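Long-range contacts in signal recognition particle receptor beta subunit (Mus musculus, PDB 2FH5), which binds GTP and, as a subunit of the signal recognition particle receptor, takes part in targeting nascent secretory proteins to the endoplasmic reticulum membrane: residues Phe101-Leu106 with Lys142-Leu147; Asp108-Lys113 with Gln179-Val184. All coordinates share one frame; numbering follows the deposited sequence.

Both contacts use helix 91-110 of a P-loop GTPase fold. Contact 1 joins its middle to helix 133-150. Contact 2 joins its C-terminal end to the loop that enters strand 184-188, an outermost strand of the sheet within this chain. Their centres lie about 13 Å apart. Along the chain the segments alternate: 101-106, 108-113, 142-147, then 179-184. The two contacts also touch, because Leu106 CD2 lies 3.6 Å from Leu180 CD1. One apolar layer therefore runs along the helix from contact 1 to contact 2. Both are structural packing, and contact 2 lies away from the GTP and magnesium sites.

Contact 1. Residues Phe101-Leu106 with Lys142-Leu147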
loop_
_atom_site.group_PDB
_atom_site.type_symbol
_atom_site.label_atom_id
_atom_site.label_comp_id
_atom_site.label_asym_id
_atom_site.label_seq_id
_atom_site.Cartn_x
_atom_site.Cartn_y
_atom_site.Cartn_z
ATOM N N PHE B 101 -6.912 -10.252 -12.498
ATOM C CA PHE B 101 -5.778 -9.346 -12.519
ATOM C C PHE B 101 -4.524 -10.164 -12.821
ATOM O O PHE B 101 -3.698 -9.751 -13.620
ATOM C CB PHE B 101 -5.668 -8.611 -11.174
ATOM C CG PHE B 101 -4.503 -7.641 -11.076
ATOM C CD1 PHE B 101 -3.912 -7.092 -12.216
ATOM C CD2 PHE B 101 -3.986 -7.293 -9.830
ATOM C CE1 PHE B 101 -2.809 -6.221 -12.119
ATOM C CE2 PHE B 101 -2.889 -6.425 -9.719
ATOM C CZ PHE B 101 -2.296 -5.890 -10.873
ATOM N N LEU B 102 -4.391 -11.325 -12.193
ATOM C CA LEU B 102 -3.235 -12.182 -12.433
ATOM C C LEU B 102 -3.139 -12.546 -13.925
ATOM O O LEU B 102 -2.050 -12.542 -14.509
ATOM C CB LEU B 102 -3.325 -13.433 -11.557
ATOM C CG LEU B 102 -2.202 -14.450 -11.715
ATOM C CD1 LEU B 102 -0.843 -13.807 -11.440
ATOM C CD2 LEU B 102 -2.487 -15.631 -10.784
ATOM N N TYR B 103 -4.285 -12.826 -14.542
ATOM C CA TYR B 103 -4.365 -13.138 -15.977
ATOM C C TYR B 103 -3.622 -12.084 -16.795
ATOM O O TYR B 103 -2.757 -12.407 -17.608
ATOM C CB TYR B 103 -5.835 -13.167 -16.413
ATOM C CG TYR B 103 -6.046 -13.610 -17.844
ATOM C CD1 TYR B 103 -6.067 -14.962 -18.183
ATOM C CD2 TYR B 103 -6.224 -12.679 -18.860
ATOM C CE1 TYR B 103 -6.266 -15.372 -19.496
ATOM C CE2 TYR B 103 -6.419 -13.083 -20.175
ATOM C CZ TYR B 103 -6.441 -14.428 -20.484
ATOM O OH TYR B 103 -6.670 -14.826 -21.784
ATOM N N GLN B 104 -3.980 -10.818 -16.599
ATOM C CA GLN B 104 -3.303 -9.729 -17.297
ATOM C C GLN B 104 -1.821 -9.667 -16.929
ATOM O O GLN B 104 -0.993 -9.285 -17.756
ATOM C CB GLN B 104 -3.948 -8.383 -16.972
ATOM C CG GLN B 104 -4.808 -7.824 -18.094
ATOM C CD GLN B 104 -6.237 -7.509 -17.632
ATOM O OE1 GLN B 104 -6.988 -6.795 -18.314
ATOM N NE2 GLN B 104 -6.618 -8.051 -16.470
ATOM N N VAL B 105 -1.478 -10.031 -15.693
ATOM C CA VAL B 105 -0.078 -9.989 -15.287
ATOM C C VAL B 105 0.711 -11.100 -15.994
ATOM O O VAL B 105 1.869 -10.902 -16.376
ATOM C CB VAL B 105 0.074 -10.110 -13.745
ATOM C CG1 VAL B 105 1.535 -10.351 -13.373
ATOM C CG2 VAL B 105 -0.414 -8.815 -13.072
ATOM N N LEU B 106 0.078 -12.260 -16.170
ATOM C CA LEU B 106 0.714 -13.393 -16.837
ATOM C C LEU B 106 0.927 -13.053 -18.300
ATOM O O LEU B 106 2.005 -13.260 -18.858
ATOM C CB LEU B 106 -0.166 -14.627 -16.730
ATOM C CG LEU B 106 -0.160 -15.202 -15.333
ATOM C CD1 LEU B 106 -1.183 -16.307 -15.247
ATOM C CD2 LEU B 106 1.224 -15.709 -15.002
ATOM N N LYS B 142 -7.814 -23.445 -11.668
ATOM C CA LYS B 142 -9.171 -23.749 -12.084
ATOM C C LYS B 142 -9.844 -22.495 -12.660
ATOM O O LYS B 142 -10.548 -22.559 -13.659
ATOM C CB LYS B 142 -9.948 -24.300 -10.887
ATOM C CG LYS B 142 -11.466 -24.325 -11.060
ATOM C CD LYS B 142 -12.172 -24.878 -9.814
ATOM C CE LYS B 142 -13.699 -24.853 -9.985
ATOM N NZ LYS B 142 -14.435 -25.381 -8.791
ATOM N N GLU B 143 -9.600 -21.348 -12.042
ATOM C CA GLU B 143 -10.195 -20.090 -12.477
ATOM C C GLU B 143 -9.571 -19.503 -13.756
ATOM O O GLU B 143 -10.265 -18.964 -14.604
ATOM C CB GLU B 143 -10.094 -19.081 -11.338
ATOM C CG GLU B 143 -10.945 -17.854 -11.526
ATOM C CD GLU B 143 -12.419 -18.156 -11.350
ATOM O OE1 GLU B 143 -12.774 -18.823 -10.338
ATOM O OE2 GLU B 143 -13.209 -17.719 -12.220
ATOM N N LEU B 144 -8.254 -19.578 -13.896
ATOM C CA LEU B 144 -7.631 -19.050 -15.106
ATOM C C LEU B 144 -8.060 -19.961 -16.263
ATOM O O LEU B 144 -8.175 -19.538 -17.415
ATOM C CB LEU B 144 -6.116 -19.051 -14.942
ATOM C CG LEU B 144 -5.579 -18.096 -13.863
ATOM C CD1 LEU B 144 -4.151 -18.436 -13.525
ATOM C CD2 LEU B 144 -5.684 -16.679 -14.361
ATOM N N ASN B 145 -8.324 -21.221 -15.932
ATOM C CA ASN B 145 -8.749 -22.175 -16.931
ATOM C C ASN B 145 -10.050 -21.772 -17.570
ATOM O O ASN B 145 -10.259 -22.027 -18.743
ATOM C CB ASN B 145 -8.902 -23.574 -16.346
ATOM C CG ASN B 145 -9.259 -24.583 -17.407
ATOM O OD1 ASN B 145 -8.525 -24.762 -18.392
ATOM N ND2 ASN B 145 -10.394 -25.235 -17.234
ATOM N N THR B 146 -10.943 -21.156 -16.810
ATOM C CA THR B 146 -12.210 -20.716 -17.401
ATOM C C THR B 146 -12.024 -19.373 -18.078
ATOM O O THR B 146 -12.593 -19.128 -19.131
ATOM C CB THR B 146 -13.335 -20.575 -16.360
ATOM O OG1 THR B 146 -13.634 -21.858 -15.808
ATOM C CG2 THR B 146 -14.593 -20.034 -17.008
ATOM N N LEU B 147 -11.211 -18.512 -17.477
ATOM C CA LEU B 147 -10.968 -17.183 -18.034
ATOM C C LEU B 147 -10.370 -17.163 -19.437
ATOM O O LEU B 147 -10.732 -16.306 -20.230
ATOM C CB LEU B 147 -10.060 -16.356 -17.115
ATOM C CG LEU B 147 -10.695 -15.506 -16.021
ATOM C CD1 LEU B 147 -9.589 -14.878 -15.221
ATOM C CD2 LEU B 147 -11.603 -14.424 -16.638
#
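Helix segments 101-106 and 142-147 meet through Tyr103 and Leu144, whose CA atoms lie 6.8 Å apart. The segment axes come within 10.7 Å and cross at -73°. This is steep helix-helix packing in a P-loop GTPase fold, between helices 91-110 and 133-150. No hydrogen bond crosses it, and the contact is apolar.

Leu144 carries most of it from its side. Its CG is anti to its own carbonyl carbon (chi1 -66°), beside the backbone N. The side chain branches at this CG, and its two methyls go to different neighbours. CD2 comes to Tyr103, 4.1 Å from CB, and lies at the edge of the ring, near its plane. CD1 turns to the leucines of the other helix. It stands 4.3 Å from Leu102 CD2.

Leu147 CD1 approaches the same tyrosine carbon, 4.3 Å from Tyr103 CB. Methyls of two leucines thus meet the base of the tyrosine side chain. Tyr103 is buried, covered by Leu144 and Leu147 and touched as well by Arg151 and Leu168.

Leu102 and Leu106 also pack on strand 117-123, on Ile120 and Leu118 respectively, and Leu144 packs on Phe177. The contact thus lies beside the parallel part of the sheet, and the side chain of Leu102 lies about 8 Å from Gly14 of the GTP-binding loop. Leu106 and Leu144 cross at about a right angle, with Leu106 CD1 4.0 Å from Leu144 CD1.

Contact 2. Residues Asp108-Lys113 with Gln179-Val184; sequences DSMALK and QLPLKV
Met110 meets Leu180, Pro181 and Leu182 where helix 91-110 ends against the loop that precedes strand 184-188. The tight part is the middle of the methionine side chain. Its CG lies 3.6 Å from Leu182 CD1, and the two side chains cross at about a right angle. Further out, SD sits 3.8 Å from Pro181 CG and equally near CD of that ring. Leu180 CD2 is 4.0 Å from the same sulfur. The chain bends at chi3 (-52°), which turns CE away from the proline ring. Pro181 is the centre of an inverse gamma turn; its ring and the leucines on both sides of it in sequence all touch Met110.

An alanine in place of Met110 would probably leave Pro181 and Leu180 without their sulfur contact and open a gap beside Leu182.

Pro181 is exposed and forms the solvent side of the contact. On the inner side the approach is wider, with Ser109 CB 4.0 Å from Leu182 CD2, while Ser109 OG hydrogen-bonds to Val105 O. Leu180 and Leu182 also pack on Leu106 of helix 91-110. Beyond them, Lys183 is joined by backbone hydrogen bonding to Leu118 of strand 117-123.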
loop_
_atom_site.group_PDB
_atom_site.type_symbol
_atom_site.label_atom_id
_atom_site.label_comp_id
_atom_site.label_asym_id
_atom_site.label_seq_id
_atom_site.Cartn_x
_atom_site.Cartn_y
_atom_site.Cartn_z
ATOM N N ASP B 108 1.018 -9.977 -19.757
ATOM C CA ASP B 108 2.032 -8.924 -19.848
ATOM C C ASP B 108 3.440 -9.461 -19.694
ATOM O O ASP B 108 4.341 -9.078 -20.436
ATOM C CB ASP B 108 1.821 -7.870 -18.772
ATOM C CG ASP B 108 0.638 -6.985 -19.051
ATOM O OD1 ASP B 108 -0.137 -7.290 -19.977
ATOM O OD2 ASP B 108 0.477 -5.984 -18.332
ATOM N N SER B 109 3.626 -10.349 -18.722
ATOM C CA SER B 109 4.937 -10.918 -18.446
ATOM C C SER B 109 5.516 -11.753 -19.583
ATOM O O SER B 109 6.719 -11.667 -19.880
ATOM C CB SER B 109 4.881 -11.756 -17.172
ATOM O OG SER B 109 4.487 -10.963 -16.067
ATOM N N MET B 110 4.671 -12.556 -20.222
ATOM C CA MET B 110 5.136 -13.403 -21.315
ATOM C C MET B 110 5.467 -12.608 -22.573
ATOM O O MET B 110 6.421 -12.934 -23.279
ATOM C CB MET B 110 4.103 -14.484 -21.631
ATOM C CG MET B 110 3.934 -15.479 -20.500
ATOM S SD MET B 110 2.717 -16.751 -20.873
ATOM C CE MET B 110 1.306 -15.760 -21.376
ATOM N N ALA B 111 4.687 -11.564 -22.849
ATOM C CA ALA B 111 4.928 -10.732 -24.025
ATOM C C ALA B 111 6.241 -9.933 -23.913
ATOM O O ALA B 111 6.574 -9.156 -24.796
ATOM C CB ALA B 111 3.746 -9.776 -24.238
ATOM N N LEU B 112 6.986 -10.124 -22.832
ATOM C CA LEU B 112 8.221 -9.382 -22.645
ATOM C C LEU B 112 9.440 -10.115 -23.172
ATOM O O LEU B 112 9.532 -11.337 -23.060
ATOM C CB LEU B 112 8.433 -9.062 -21.152
ATOM C CG LEU B 112 7.676 -7.892 -20.511
ATOM C CD1 LEU B 112 7.915 -7.885 -19.016
ATOM C CD2 LEU B 112 8.144 -6.586 -21.126
ATOM N N LYS B 113 10.377 -9.355 -23.734
ATOM C CA LYS B 113 11.612 -9.926 -24.251
ATOM C C LYS B 113 12.181 -10.902 -23.220
ATOM O O LYS B 113 12.188 -12.110 -23.443
ATOM C CB LYS B 113 12.623 -8.813 -24.538
ATOM C CG LYS B 113 12.278 -7.938 -25.745
ATOM C CD LYS B 113 12.458 -8.697 -27.065
ATOM C CE LYS B 113 12.068 -7.851 -28.289
ATOM N NZ LYS B 113 10.600 -7.559 -28.366
ATOM N N GLN B 179 2.648 -25.127 -17.207
ATOM C CA GLN B 179 2.616 -25.068 -18.667
ATOM C C GLN B 179 3.099 -23.708 -19.182
ATOM O O GLN B 179 3.198 -23.475 -20.388
ATOM C CB GLN B 179 1.186 -25.289 -19.183
ATOM C CG GLN B 179 0.437 -26.409 -18.506
ATOM C CD GLN B 179 -1.024 -26.406 -18.874
ATOM O OE1 GLN B 179 -1.481 -25.536 -19.633
ATOM N NE2 GLN B 179 -1.780 -27.379 -18.345
ATOM N N LEU B 180 3.404 -22.800 -18.273
ATOM C CA LEU B 180 3.805 -21.476 -18.692
ATOM C C LEU B 180 5.273 -21.303 -18.994
ATOM O O LEU B 180 6.127 -21.872 -18.312
ATOM C CB LEU B 180 3.424 -20.450 -17.613
ATOM C CG LEU B 180 1.961 -20.099 -17.349
ATOM C CD1 LEU B 180 1.898 -18.952 -16.360
ATOM C CD2 LEU B 180 1.287 -19.705 -18.651
ATOM N N PRO B 181 5.588 -20.517 -20.035
ATOM C CA PRO B 181 6.989 -20.266 -20.386
ATOM C C PRO B 181 7.504 -19.171 -19.434
ATOM O O PRO B 181 8.008 -18.142 -19.895
ATOM C CB PRO B 181 6.906 -19.769 -21.828
ATOM C CG PRO B 181 5.575 -19.044 -21.858
ATOM C CD PRO B 181 4.681 -20.011 -21.085
ATOM N N LEU B 182 7.347 -19.394 -18.121
ATOM C CA LEU B 182 7.766 -18.453 -17.071
ATOM C C LEU B 182 8.085 -19.172 -15.772
ATOM O O LEU B 182 7.456 -20.176 -15.446
ATOM C CB LEU B 182 6.643 -17.485 -16.710
ATOM C CG LEU B 182 5.982 -16.447 -17.604
ATOM C CD1 LEU B 182 4.587 -16.175 -17.069
ATOM C CD2 LEU B 182 6.807 -15.183 -17.622
ATOM N N LYS B 183 9.045 -18.646 -15.016
ATOM C CA LYS B 183 9.359 -19.209 -13.704
ATOM C C LYS B 183 8.217 -18.659 -12.813
ATOM O O LYS B 183 8.018 -17.445 -12.726
ATOM C CB LYS B 183 10.705 -18.686 -13.198
ATOM C CG LYS B 183 11.914 -19.104 -14.022
ATOM C CD LYS B 183 12.229 -20.589 -13.841
ATOM C CE LYS B 183 13.537 -20.963 -14.519
ATOM N NZ LYS B 183 13.862 -22.395 -14.297
ATOM N N VAL B 184 7.453 -19.540 -12.184
ATOM C CA VAL B 184 6.345 -19.106 -11.352
ATOM C C VAL B 184 6.381 -19.884 -10.057
ATOM O O VAL B 184 6.350 -21.100 -10.082
ATOM C CB VAL B 184 4.970 -19.368 -12.044
ATOM C CG1 VAL B 184 3.844 -18.959 -11.130
ATOM C CG2 VAL B 184 4.872 -18.599 -13.342
#